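Putative angiotensinogen (PDB 5INW) is a serpin-family angiotensinogen that binds heparin, which promotes its inhibition of thrombin through a template mechanism. Local coordinates at residues Leu88-Val96 and Tyr358-Met367; Ser370-Asp378 and Gln386-Thr394. The protein carries 1 engineered substitution. One frame throughout, in Å; residues are numbered along the deposited sequence.

Both contacts tie helical or looped cover to the same mixed sheet, in which strands 345-359 and 389-401 are antiparallel neighbours. Contact 1 is the more central, about 12 Å from the chain centre against 22 Å for contact 2, yet it is only partly buried, whereas most touching residues of contact 2 are buried. They follow one another in the chain, with centres about 17 Å apart, and meet where Leu-360 N lies 3.1 Å from Ile-393 O, a probable hydrogen bond. Contact 1 joins helix 88-96 to helix 361-367 and a strand end by apolar and CH-pi packing, without a cross-segment hydrogen bond; contact 2 adds a backbone bond and an aromatic pair.

Contact 1. Residues Leu88-Val96 and Tyr358-Met367; sequences LGFRLYKQV and YDLKAYLSAM
The ring of Tyr-363 meets helix 88-96 near its last turn: Val-96 CA lies over one face in a CH-pi contact, 4.3 Å from the centroid and 27° off the ring normal, while Leu-360 CD2 of its own segment sits in plane at the edge. Gln-95 CB also touches Tyr-363 CD1, at 3.6 Å. A second flat group, the Arg-91 guanidinium, has Leu-88 CA over one face, offset toward the rim; Arg-91 NH2 is hydrogen-bonded to Ala-135 O, outside the two segments.

Met-367 buries the most surface here, and its side chain fits as a knob into the hole formed by Leu-88, Arg-91, Leu-92 and Gln-95. A bend at chi3 (62°) turns the thioether's end, and CE comes 3.8 Å from Leu-88 CD1, with the two side chains nearly perpendicular. One atom nearer the backbone, Met-367 SD rests 3.8 Å from Leu-92 CA. Gln-95 runs past Met-367 in the opposite direction, and the two CG atoms are 3.8 Å apart.

Leu-92 places its CD1 branch 3.7 Å from Tyr-363 CB, the side chains again crossing at about a right angle. Beyond the helix pair, Val-96 CG1 approaches Tyr-358 CE1 to 3.7 Å, at the end of strand 345-359. Tyr-358 OH is bonded to Phe-107 N, which ties this ring to strand 106-108 as well.

No hydrogen bond crosses between the segments; van der Waals and CH-pi packing carries the contact. The short helix axes approach to 9.4 Å at 119° between their N-to-C directions. Knob-into-hole packing thus joins the long N-terminal helix 77-96 of the modelled chain to the helix that directly follows a strand of the main sheet, part of the helical layer covering that sheet in the serpin fold.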
ATOM      1  N   LEU A  88      -9.281  -0.573  -6.390  1.00 45.75           N
ATOM      2  CA  LEU A  88      -9.076   0.650  -5.628  1.00 45.29           C
ATOM      3  C   LEU A  88      -7.630   1.166  -5.768  1.00 46.30           C
ATOM      4  O   LEU A  88      -7.433   2.344  -5.978  1.00 46.42           O
ATOM      5  CB  LEU A  88      -9.342   0.401  -4.141  1.00 45.06           C
ATOM      6  CG  LEU A  88      -9.227   1.609  -3.215  1.00 44.87           C
ATOM      7  CD1 LEU A  88     -10.533   2.372  -3.285  1.00 47.36           C
ATOM      8  CD2 LEU A  88      -8.951   1.216  -1.784  1.00 44.74           C
ATOM      9  N   GLY A  89      -6.640   0.276  -5.631  1.00 44.31           N
ATOM     10  CA  GLY A  89      -5.244   0.644  -5.700  1.00 43.67           C
ATOM     11  C   GLY A  89      -4.901   1.265  -7.031  1.00 44.31           C
ATOM     12  O   GLY A  89      -4.281   2.326  -7.102  1.00 42.43           O
ATOM     13  N   PHE A  90      -5.306   0.582  -8.108  1.00 45.97           N
ATOM     14  CA  PHE A  90      -4.951   1.005  -9.465  1.00 45.00           C
ATOM     15  C   PHE A  90      -5.631   2.355  -9.798  1.00 44.70           C
ATOM     16  O   PHE A  90      -5.001   3.307 -10.244  1.00 41.23           O
ATOM     17  CB  PHE A  90      -5.318  -0.084 -10.448  1.00 45.33           C
ATOM     18  CG  PHE A  90      -4.460  -1.324 -10.364  1.00 46.74           C
ATOM     19  CD1 PHE A  90      -3.058  -1.261 -10.341  1.00 47.62           C
ATOM     20  CD2 PHE A  90      -5.057  -2.599 -10.367  1.00 47.63           C
ATOM     21  CE1 PHE A  90      -2.273  -2.447 -10.303  1.00 48.09           C
ATOM     22  CE2 PHE A  90      -4.284  -3.768 -10.303  1.00 47.19           C
ATOM     23  CZ  PHE A  90      -2.897  -3.699 -10.265  1.00 46.80           C
ATOM     24  N   ARG A  91      -6.909   2.445  -9.492  1.00 45.94           N
ATOM     25  CA  ARG A  91      -7.605   3.700  -9.596  1.00 49.31           C
ATOM     26  C   ARG A  91      -6.853   4.798  -8.843  1.00 49.36           C
ATOM     27  O   ARG A  91      -6.729   5.918  -9.333  1.00 52.25           O
ATOM     28  CB  ARG A  91      -9.068   3.553  -9.138  1.00 51.11           C
ATOM     29  CG  ARG A  91      -9.978   3.062 -10.269  1.00 55.09           C
ATOM     30  CD  ARG A  91     -11.155   2.198  -9.825  1.00 60.05           C
ATOM     31  NE  ARG A  91     -11.816   2.737  -8.624  1.00 64.51           N
ATOM     32  CZ  ARG A  91     -12.340   2.021  -7.613  1.00 67.45           C
ATOM     33  NH1 ARG A  91     -12.339   0.678  -7.616  1.00 68.72           N
ATOM     34  NH2 ARG A  91     -12.869   2.668  -6.569  1.00 68.73           N
ATOM     35  N   LEU A  92      -6.309   4.475  -7.690  1.00 48.33           N
ATOM     36  CA  LEU A  92      -5.597   5.477  -6.950  1.00 48.90           C
ATOM     37  C   LEU A  92      -4.308   5.798  -7.652  1.00 48.60           C
ATOM     38  O   LEU A  92      -3.919   6.960  -7.727  1.00 46.85           O
ATOM     39  CB  LEU A  92      -5.352   5.016  -5.520  1.00 50.80           C
ATOM     40  CG  LEU A  92      -4.454   5.891  -4.654  1.00 53.49           C
ATOM     41  CD1 LEU A  92      -5.113   7.245  -4.482  1.00 56.98           C
ATOM     42  CD2 LEU A  92      -4.238   5.258  -3.284  1.00 55.75           C
ATOM     43  N   TYR A  93      -3.645   4.769  -8.159  1.00 49.30           N
ATOM     44  CA  TYR A  93      -2.382   4.962  -8.861  1.00 50.62           C
ATOM     45  C   TYR A  93      -2.555   6.006  -9.926  1.00 52.74           C
ATOM     46  O   TYR A  93      -1.730   6.907 -10.064  1.00 59.31           O
ATOM     47  CB  TYR A  93      -1.936   3.665  -9.518  1.00 50.41           C
ATOM     48  CG  TYR A  93      -0.481   3.597  -9.975  1.00 52.60           C
ATOM     49  CD1 TYR A  93      -0.076   4.124 -11.187  1.00 52.93           C
ATOM     50  CD2 TYR A  93       0.486   2.922  -9.211  1.00 53.28           C
ATOM     51  CE1 TYR A  93       1.241   4.034 -11.597  1.00 54.25           C
ATOM     52  CE2 TYR A  93       1.786   2.784  -9.642  1.00 53.46           C
ATOM     53  CZ  TYR A  93       2.168   3.356 -10.832  1.00 53.94           C
ATOM     54  OH  TYR A  93       3.494   3.269 -11.242  1.00 54.22           O
ATOM     55  N   LYS A  94      -3.635   5.859 -10.680  1.00 52.58           N
ATOM     56  CA  LYS A  94      -3.948   6.726 -11.783  1.00 52.46           C
ATOM     57  C   LYS A  94      -4.170   8.155 -11.404  1.00 50.02           C
ATOM     58  O   LYS A  94      -3.824   9.021 -12.163  1.00 50.74           O
ATOM     59  CB  LYS A  94      -5.177   6.220 -12.488  1.00 56.83           C
ATOM     60  CG  LYS A  94      -4.852   5.020 -13.351  1.00 62.95           C
ATOM     61  CD  LYS A  94      -6.117   4.219 -13.659  1.00 69.00           C
ATOM     62  CE  LYS A  94      -5.901   3.266 -14.827  1.00 73.36           C
ATOM     63  NZ  LYS A  94      -4.556   2.605 -14.779  1.00 73.29           N
ATOM     64  N   GLN A  95      -4.755   8.406 -10.246  1.00 48.50           N
ATOM     65  CA  GLN A  95      -4.821   9.755  -9.699  1.00 49.15           C
ATOM     66  C   GLN A  95      -3.447  10.296  -9.266  1.00 50.72           C
ATOM     67  O   GLN A  95      -3.128  11.435  -9.554  1.00 49.01           O
ATOM     68  CB  GLN A  95      -5.764   9.810  -8.496  1.00 51.29           C
ATOM     69  CG  GLN A  95      -7.224   9.418  -8.736  1.00 52.05           C
ATOM     70  CD  GLN A  95      -7.918  10.204  -9.833  1.00 52.50           C
ATOM     71  OE1 GLN A  95      -8.517   9.598 -10.715  1.00 55.56           O
ATOM     72  NE2 GLN A  95      -7.808  11.529  -9.815  1.00 51.39           N
ATOM     73  N   VAL A  96      -2.622   9.483  -8.593  1.00 55.60           N
ATOM     74  CA  VAL A  96      -1.253   9.913  -8.218  1.00 59.34           C
ATOM     75  C   VAL A  96      -0.435  10.452  -9.406  1.00 59.36           C
ATOM     76  O   VAL A  96       0.346  11.375  -9.224  1.00 62.48           O
ATOM     77  CB  VAL A  96      -0.444   8.802  -7.471  1.00 63.36           C
ATOM     78  CG1 VAL A  96       1.016   9.253  -7.201  1.00 65.55           C
ATOM     79  CG2 VAL A  96      -1.117   8.460  -6.139  1.00 62.80           C
ATOM     80  N   TYR A 358       1.852  10.985   1.193  1.00 49.77           N
ATOM     81  CA  TYR A 358       0.727  11.550   0.494  1.00 48.69           C
ATOM     82  C   TYR A 358      -0.267  12.150   1.453  1.00 51.92           C
ATOM     83  O   TYR A 358      -0.325  11.800   2.631  1.00 54.98           O
ATOM     84  CB  TYR A 358       0.032  10.502  -0.345  1.00 49.22           C
ATOM     85  CG  TYR A 358       0.884   9.745  -1.367  1.00 48.33           C
ATOM     86  CD1 TYR A 358       1.067  10.232  -2.646  1.00 47.67           C
ATOM     87  CD2 TYR A 358       1.421   8.503  -1.053  1.00 48.48           C
ATOM     88  CE1 TYR A 358       1.775   9.533  -3.582  1.00 50.09           C
ATOM     89  CE2 TYR A 358       2.132   7.783  -1.978  1.00 49.48           C
ATOM     90  CZ  TYR A 358       2.315   8.303  -3.248  1.00 51.95           C
ATOM     91  OH  TYR A 358       3.049   7.596  -4.176  1.00 54.24           O
ATOM     92  N   ASP A 359      -0.998  13.139   0.938  1.00 54.29           N
ATOM     93  CA  ASP A 359      -2.262  13.598   1.502  1.00 54.28           C
ATOM     94  C   ASP A 359      -3.266  13.137   0.426  1.00 51.81           C
ATOM     95  O   ASP A 359      -3.126  13.475  -0.732  1.00 54.31           O
ATOM     96  CB  ASP A 359      -2.205  15.107   1.697  1.00 56.45           C
ATOM     97  CG  ASP A 359      -3.524  15.694   2.146  1.00 57.41           C
ATOM     98  OD1 ASP A 359      -4.524  15.593   1.409  1.00 60.58           O
ATOM     99  OD2 ASP A 359      -3.554  16.300   3.235  1.00 61.32           O
ATOM    100  N   LEU A 360      -4.220  12.305   0.791  1.00 49.83           N
ATOM    101  CA  LEU A 360      -4.989  11.595  -0.215  1.00 51.91           C
ATOM    102  C   LEU A 360      -6.344  12.241  -0.504  1.00 54.08           C
ATOM    103  O   LEU A 360      -7.124  11.709  -1.304  1.00 51.97           O
ATOM    104  CB  LEU A 360      -5.229  10.161   0.251  1.00 51.68           C
ATOM    105  CG  LEU A 360      -4.019   9.278   0.479  1.00 50.46           C
ATOM    106  CD1 LEU A 360      -4.455   7.908   0.991  1.00 51.79           C
ATOM    107  CD2 LEU A 360      -3.257   9.147  -0.809  1.00 51.16           C
ATOM    108  N   LYS A 361      -6.623  13.377   0.142  1.00 56.44           N
ATOM    109  CA  LYS A 361      -7.954  13.970   0.127  1.00 58.76           C
ATOM    110  C   LYS A 361      -8.461  14.210  -1.303  1.00 58.62           C
ATOM    111  O   LYS A 361      -9.549  13.804  -1.667  1.00 61.71           O
ATOM    112  CB  LYS A 361      -7.959  15.236   0.977  1.00 62.87           C
ATOM    113  CG  LYS A 361      -9.214  16.068   0.839  1.00 70.56           C
ATOM    114  CD  LYS A 361      -9.401  17.082   1.961  1.00 79.18           C
ATOM    115  CE  LYS A 361     -10.338  18.206   1.507  1.00 87.28           C
ATOM    116  NZ  LYS A 361     -10.899  19.022   2.635  1.00 96.46           N
ATOM    117  N   ALA A 362      -7.632  14.818  -2.119  1.00 60.22           N
ATOM    118  CA  ALA A 362      -7.984  15.105  -3.483  1.00 59.41           C
ATOM    119  C   ALA A 362      -8.036  13.862  -4.344  1.00 58.96           C
ATOM    120  O   ALA A 362      -8.795  13.841  -5.301  1.00 57.54           O
ATOM    121  CB  ALA A 362      -6.986  16.097  -4.083  1.00 61.48           C
ATOM    122  N   TYR A 363      -7.188  12.873  -4.087  1.00 57.34           N
ATOM    123  CA  TYR A 363      -7.210  11.703  -4.959  1.00 60.33           C
ATOM    124  C   TYR A 363      -8.501  10.906  -4.711  1.00 57.79           C
ATOM    125  O   TYR A 363      -9.201  10.497  -5.654  1.00 58.24           O
ATOM    126  CB  TYR A 363      -5.976  10.806  -4.771  1.00 63.16           C
ATOM    127  CG  TYR A 363      -4.609  11.472  -4.977  1.00 66.90           C
ATOM    128  CD1 TYR A 363      -4.321  12.181  -6.129  1.00 68.53           C
ATOM    129  CD2 TYR A 363      -3.590  11.341  -4.020  1.00 66.99           C
ATOM    130  CE1 TYR A 363      -3.077  12.762  -6.303  1.00 70.72           C
ATOM    131  CE2 TYR A 363      -2.354  11.926  -4.186  1.00 63.72           C
ATOM    132  CZ  TYR A 363      -2.115  12.631  -5.317  1.00 68.58           C
ATOM    133  OH  TYR A 363      -0.905  13.226  -5.509  1.00 82.00           O
ATOM    134  N   LEU A 364      -8.828  10.711  -3.439  1.00 53.14           N
ATOM    135  CA  LEU A 364     -10.002   9.939  -3.071  1.00 51.14           C
ATOM    136  C   LEU A 364     -11.255  10.731  -3.461  1.00 52.06           C
ATOM    137  O   LEU A 364     -12.260  10.140  -3.881  1.00 53.47           O
ATOM    138  CB  LEU A 364     -10.001   9.625  -1.587  1.00 52.23           C
ATOM    139  CG  LEU A 364      -8.796   8.811  -1.096  1.00 54.12           C
ATOM    140  CD1 LEU A 364      -8.651   8.862   0.425  1.00 50.10           C
ATOM    141  CD2 LEU A 364      -8.902   7.373  -1.589  1.00 54.69           C
ATOM    142  N   SER A 365     -11.199  12.057  -3.326  1.00 46.89           N
ATOM    143  CA  SER A 365     -12.260  12.892  -3.840  1.00 47.15           C
ATOM    144  C   SER A 365     -12.528  12.638  -5.327  1.00 46.65           C
ATOM    145  O   SER A 365     -13.668  12.409  -5.718  1.00 45.55           O
ATOM    146  CB  SER A 365     -11.954  14.367  -3.588  1.00 47.75           C
ATOM    147  OG  SER A 365     -11.983  14.646  -2.196  1.00 42.99           O
ATOM    148  N   ALA A 366     -11.496  12.646  -6.159  1.00 46.90           N
ATOM    149  CA  ALA A 366     -11.699  12.328  -7.583  1.00 48.70           C
ATOM    150  C   ALA A 366     -12.284  10.925  -7.797  1.00 51.73           C
ATOM    151  O   ALA A 366     -13.120  10.713  -8.690  1.00 52.69           O
ATOM    152  CB  ALA A 366     -10.421  12.479  -8.363  1.00 48.69           C
ATOM    153  N   MET A 367     -11.869   9.966  -6.975  1.00 53.21           N
ATOM    154  CA  MET A 367     -12.368   8.596  -7.110  1.00 53.72           C
ATOM    155  C   MET A 367     -13.802   8.412  -6.634  1.00 52.31           C
ATOM    156  O   MET A 367     -14.350   7.323  -6.751  1.00 55.86           O
ATOM    157  CB  MET A 367     -11.446   7.636  -6.379  1.00 54.65           C
ATOM    158  CG  MET A 367     -10.049   7.585  -6.981  1.00 54.37           C
ATOM    159  SD  MET A 367      -8.893   6.924  -5.794  1.00 55.96           S
ATOM    160  CE  MET A 367      -9.571   5.274  -5.556  1.00 52.75           C
TER

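Contact 2. Residues Ser370-Asp378 and Gln386-Thr394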
ATOM      1  N   SER A 370     -15.714  12.020  -2.108  1.00 59.30           N
ATOM      2  CA  SER A 370     -15.635  13.397  -1.696  1.00 62.75           C
ATOM      3  C   SER A 370     -16.528  13.737  -0.485  1.00 56.96           C
ATOM      4  O   SER A 370     -16.253  14.687   0.255  1.00 52.45           O
ATOM      5  CB  SER A 370     -16.075  14.256  -2.894  1.00 67.76           C
ATOM      6  OG  SER A 370     -15.850  15.614  -2.620  1.00 73.28           O
ATOM      7  N   SER A 371     -17.595  12.971  -0.312  1.00 55.81           N
ATOM      8  CA  SER A 371     -18.623  13.289   0.681  1.00 61.13           C
ATOM      9  C   SER A 371     -18.110  13.327   2.108  1.00 55.87           C
ATOM     10  O   SER A 371     -18.293  14.292   2.778  1.00 52.25           O
ATOM     11  CB  SER A 371     -19.799  12.297   0.555  1.00 66.54           C
ATOM     12  OG  SER A 371     -20.755  12.461   1.565  1.00 73.67           O
ATOM     13  N   MET A 372     -17.433  12.266   2.528  1.00 56.30           N
ATOM     14  CA  MET A 372     -16.904  12.121   3.902  1.00 54.04           C
ATOM     15  C   MET A 372     -16.000  13.255   4.432  1.00 54.39           C
ATOM     16  O   MET A 372     -15.782  13.295   5.641  1.00 53.03           O
ATOM     17  CB  MET A 372     -16.111  10.831   3.993  1.00 54.23           C
ATOM     18  CG  MET A 372     -14.817  10.806   3.168  1.00 53.89           C
ATOM     19  SD  MET A 372     -14.173   9.115   3.155  1.00 53.57           S
ATOM     20  CE  MET A 372     -12.619   9.341   2.313  1.00 52.17           C
ATOM     21  N   PHE A 373     -15.455  14.116   3.542  1.00 52.99           N
ATOM     22  CA  PHE A 373     -14.707  15.315   3.937  1.00 52.75           C
ATOM     23  C   PHE A 373     -15.548  16.593   4.104  1.00 57.77           C
ATOM     24  O   PHE A 373     -15.021  17.573   4.634  1.00 57.81           O
ATOM     25  CB  PHE A 373     -13.615  15.658   2.916  1.00 52.42           C
ATOM     26  CG  PHE A 373     -12.660  14.539   2.598  1.00 52.11           C
ATOM     27  CD1 PHE A 373     -11.641  14.208   3.470  1.00 51.32           C
ATOM     28  CD2 PHE A 373     -12.736  13.860   1.396  1.00 52.71           C
ATOM     29  CE1 PHE A 373     -10.740  13.208   3.155  1.00 51.92           C
ATOM     30  CE2 PHE A 373     -11.851  12.829   1.086  1.00 53.16           C
ATOM     31  CZ  PHE A 373     -10.851  12.503   1.966  1.00 52.56           C
ATOM     32  N   SER A 374     -16.766  16.647   3.530  1.00 61.16           N
ATOM     33  CA  SER A 374     -17.705  17.743   3.753  1.00 64.03           C
ATOM     34  C   SER A 374     -18.063  17.948   5.196  1.00 73.04           C
ATOM     35  O   SER A 374     -18.049  17.014   6.012  1.00 74.51           O
ATOM     36  CB  SER A 374     -19.075  17.452   3.148  1.00 65.92           C
ATOM     37  OG  SER A 374     -19.117  17.652   1.790  1.00 65.47           O
ATOM     38  N   TYR A 375     -18.542  19.150   5.467  1.00 86.36           N
ATOM     39  CA  TYR A 375     -19.155  19.471   6.754  1.00 97.33           C
ATOM     40  C   TYR A 375     -20.592  18.859   6.751  1.00 87.53           C
ATOM     41  O   TYR A 375     -21.129  18.518   7.798  1.00 88.98           O
ATOM     42  CB  TYR A 375     -18.972  20.997   7.067  1.00108.36           C
ATOM     43  CG  TYR A 375     -17.446  21.314   7.197  1.00122.98           C
ATOM     44  CD1 TYR A 375     -16.836  21.515   8.446  1.00126.45           C
ATOM     45  CD2 TYR A 375     -16.595  21.298   6.049  1.00127.96           C
ATOM     46  CE1 TYR A 375     -15.455  21.735   8.538  1.00136.91           C
ATOM     47  CE2 TYR A 375     -15.220  21.501   6.134  1.00127.51           C
ATOM     48  CZ  TYR A 375     -14.647  21.726   7.370  1.00139.93           C
ATOM     49  OH  TYR A 375     -13.277  21.922   7.445  1.00139.70           O
ATOM     50  N   GLY A 376     -21.141  18.598   5.568  1.00 78.85           N
ATOM     51  CA  GLY A 376     -22.279  17.699   5.415  1.00 76.14           C
ATOM     52  C   GLY A 376     -21.983  16.228   5.178  1.00 72.16           C
ATOM     53  O   GLY A 376     -22.765  15.541   4.522  1.00 68.73           O
ATOM     54  N   ALA A 377     -20.882  15.720   5.715  1.00 70.03           N
ATOM     55  CA  ALA A 377     -20.669  14.258   5.812  1.00 67.31           C
ATOM     56  C   ALA A 377     -21.524  13.589   6.909  1.00 63.48           C
ATOM     57  O   ALA A 377     -21.720  14.152   7.985  1.00 60.81           O
ATOM     58  CB  ALA A 377     -19.216  13.959   6.086  1.00 67.15           C
ATOM     59  N   ASP A 378     -21.972  12.365   6.619  1.00 59.04           N
ATOM     60  CA  ASP A 378     -22.695  11.550   7.556  1.00 60.41           C
ATOM     61  C   ASP A 378     -21.869  10.356   8.129  1.00 57.62           C
ATOM     62  O   ASP A 378     -21.780   9.270   7.520  1.00 52.15           O
ATOM     63  CB  ASP A 378     -23.967  11.063   6.863  1.00 65.44           C
ATOM     64  CG  ASP A 378     -24.879  10.212   7.767  1.00 71.38           C
ATOM     65  OD1 ASP A 378     -24.433   9.599   8.783  1.00 76.50           O
ATOM     66  OD2 ASP A 378     -26.081  10.150   7.443  1.00 76.30           O
ATOM     67  N   GLN A 386     -22.201  13.904  18.314  1.00 64.27           N
ATOM     68  CA  GLN A 386     -21.554  14.902  17.479  1.00 61.41           C
ATOM     69  C   GLN A 386     -21.694  14.581  15.984  1.00 59.99           C
ATOM     70  O   GLN A 386     -21.828  13.416  15.604  1.00 58.04           O
ATOM     71  CB  GLN A 386     -20.055  14.941  17.773  1.00 61.25           C
ATOM     72  CG  GLN A 386     -19.570  15.568  19.075  1.00 62.90           C
ATOM     73  CD  GLN A 386     -18.038  15.632  19.166  1.00 62.58           C
ATOM     74  OE1 GLN A 386     -17.343  15.263  18.261  1.00 61.76           O
ATOM     75  NE2 GLN A 386     -17.532  16.179  20.240  1.00 69.81           N
ATOM     76  N   LYS A 387     -21.629  15.623  15.155  1.00 61.64           N
ATOM     77  CA  LYS A 387     -21.613  15.492  13.699  1.00 65.12           C
ATOM     78  C   LYS A 387     -20.163  15.469  13.230  1.00 62.02           C
ATOM     79  O   LYS A 387     -19.445  16.506  13.327  1.00 62.57           O
ATOM     80  CB  LYS A 387     -22.375  16.629  13.010  1.00 70.90           C
ATOM     81  CG  LYS A 387     -22.344  16.568  11.472  1.00 76.10           C
ATOM     82  CD  LYS A 387     -23.373  17.465  10.763  1.00 83.14           C
ATOM     83  CE  LYS A 387     -24.491  16.669  10.090  1.00 90.36           C
ATOM     84  NZ  LYS A 387     -25.752  17.468   9.988  1.00 99.28           N
ATOM     85  N   LEU A 388     -19.740  14.287  12.736  1.00 56.09           N
ATOM     86  CA  LEU A 388     -18.334  14.025  12.441  1.00 50.04           C
ATOM     87  C   LEU A 388     -18.087  13.972  10.931  1.00 50.52           C
ATOM     88  O   LEU A 388     -18.975  13.577  10.152  1.00 49.84           O
ATOM     89  CB  LEU A 388     -17.891  12.728  13.116  1.00 46.63           C
ATOM     90  CG  LEU A 388     -18.060  12.585  14.653  1.00 44.86           C
ATOM     91  CD1 LEU A 388     -17.539  11.263  15.124  1.00 42.86           C
ATOM     92  CD2 LEU A 388     -17.362  13.720  15.395  1.00 44.66           C
ATOM     93  N   HIS A 389     -16.889  14.421  10.542  1.00 49.29           N
ATOM     94  CA  HIS A 389     -16.424  14.318   9.183  1.00 49.39           C
ATOM     95  C   HIS A 389     -14.961  13.932   9.223  1.00 48.86           C
ATOM     96  O   HIS A 389     -14.288  14.138  10.245  1.00 46.16           O
ATOM     97  CB  HIS A 389     -16.626  15.663   8.412  1.00 53.45           C
ATOM     98  CG  HIS A 389     -15.855  16.827   8.972  1.00 54.76           C
ATOM     99  ND1 HIS A 389     -14.739  17.341   8.353  1.00 55.33           N
ATOM    100  CD2 HIS A 389     -16.039  17.572  10.086  1.00 57.28           C
ATOM    101  CE1 HIS A 389     -14.268  18.357   9.052  1.00 57.77           C
ATOM    102  NE2 HIS A 389     -15.029  18.503  10.122  1.00 59.40           N
ATOM    103  N   VAL A 390     -14.453  13.448   8.083  1.00 47.75           N
ATOM    104  CA  VAL A 390     -13.022  13.206   7.913  1.00 47.97           C
ATOM    105  C   VAL A 390     -12.312  14.540   7.663  1.00 49.73           C
ATOM    106  O   VAL A 390     -12.491  15.165   6.635  1.00 48.88           O
ATOM    107  CB  VAL A 390     -12.721  12.277   6.714  1.00 49.02           C
ATOM    108  CG1 VAL A 390     -11.232  12.037   6.586  1.00 46.84           C
ATOM    109  CG2 VAL A 390     -13.467  10.956   6.841  1.00 52.10           C
ATOM    110  N   ASP A 391     -11.436  14.922   8.581  1.00 53.57           N
ATOM    111  CA  ASP A 391     -10.587  16.097   8.416  1.00 52.87           C
ATOM    112  C   ASP A 391      -9.468  15.860   7.458  1.00 53.36           C
ATOM    113  O   ASP A 391      -9.235  16.662   6.625  1.00 61.28           O
ATOM    114  CB  ASP A 391      -9.965  16.470   9.738  1.00 54.26           C
ATOM    115  CG  ASP A 391      -9.276  17.796   9.681  1.00 57.09           C
ATOM    116  OD1 ASP A 391      -9.835  18.741   9.071  1.00 60.24           O
ATOM    117  OD2 ASP A 391      -8.197  17.915  10.280  1.00 58.84           O
ATOM    118  N   LYS A 392      -8.791  14.730   7.586  1.00 56.51           N
ATOM    119  CA  LYS A 392      -7.501  14.488   7.008  1.00 54.87           C
ATOM    120  C   LYS A 392      -7.208  12.978   6.869  1.00 53.24           C
ATOM    121  O   LYS A 392      -7.483  12.184   7.804  1.00 53.66           O
ATOM    122  CB  LYS A 392      -6.447  15.130   7.922  1.00 60.09           C
ATOM    123  CG  LYS A 392      -5.008  14.948   7.425  1.00 67.27           C
ATOM    124  CD  LYS A 392      -4.080  16.098   7.802  1.00 72.75           C
ATOM    125  CE  LYS A 392      -3.185  16.520   6.637  1.00 81.07           C
ATOM    126  NZ  LYS A 392      -2.655  17.923   6.780  1.00 86.59           N
ATOM    127  N   ILE A 393      -6.586  12.619   5.745  1.00 48.44           N
ATOM    128  CA  ILE A 393      -6.054  11.270   5.506  1.00 48.04           C
ATOM    129  C   ILE A 393      -4.655  11.265   4.902  1.00 43.63           C
ATOM    130  O   ILE A 393      -4.462  11.704   3.788  1.00 42.03           O
ATOM    131  CB  ILE A 393      -6.922  10.502   4.518  1.00 49.46           C
ATOM    132  CG1 ILE A 393      -8.329  10.354   5.057  1.00 53.75           C
ATOM    133  CG2 ILE A 393      -6.358   9.121   4.268  1.00 48.88           C
ATOM    134  CD1 ILE A 393      -9.215   9.473   4.185  1.00 56.14           C
ATOM    135  N   THR A 394      -3.684  10.784   5.647  1.00 43.88           N
ATOM    136  CA  THR A 394      -2.328  10.719   5.144  1.00 44.86           C
ATOM    137  C   THR A 394      -2.035   9.273   4.816  1.00 45.64           C
ATOM    138  O   THR A 394      -2.743   8.387   5.256  1.00 45.32           O
ATOM    139  CB  THR A 394      -1.316  11.358   6.133  1.00 44.80           C
ATOM    140  OG1 THR A 394      -1.529  10.897   7.472  1.00 44.44           O
ATOM    141  CG2 THR A 394      -1.544  12.835   6.164  1.00 45.46           C
TER
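His-389, Val-390 and Phe-373 bury the most surface where the loop after helix 361-369 folds back over the start of strand 389-401, a helix-to-strand connection within the serpin fold. A short 3-10 segment at 371-373 and a type I beta turn from Ser-374 to Ala-377 shape the loop.

The CA-CB bond of His-389 is directed at the loop. With chi1 at 62°, CG stands between the backbone N and the carbonyl carbon, and the imidazole reaches Tyr-375. The rings meet obliquely, their centroids 4.4 Å apart and planes inclined at 41°, although CE1 of His-389 lies over a face of the tyrosine ring. Tyr-375 is poorly ordered, so this pairing is less certain than the rest.

Val-390 divides its branches between two partners: CG1 packs 3.7 Å from Phe-373 CE1, and CG2 lies 3.9 Å from Met-372 CB. Phe-373 also turns its ring edge to the backbone, with CD1 3.4 Å from Val-390 O, and its far end, CZ, approaches Ile-393 CD1. Met-372 CG lies above one face of the Phe-373 ring, offset toward its rim, and the extended methionine chain carries CE to the same Ile-393 methyl group. Elsewhere the loop is bonded to helix 126-136 through Ser-371 and Thr-128.

Between the backbones, Val-390 N donates to Met-372 O over 2.8 Å, with an N-H...O angle of 159°.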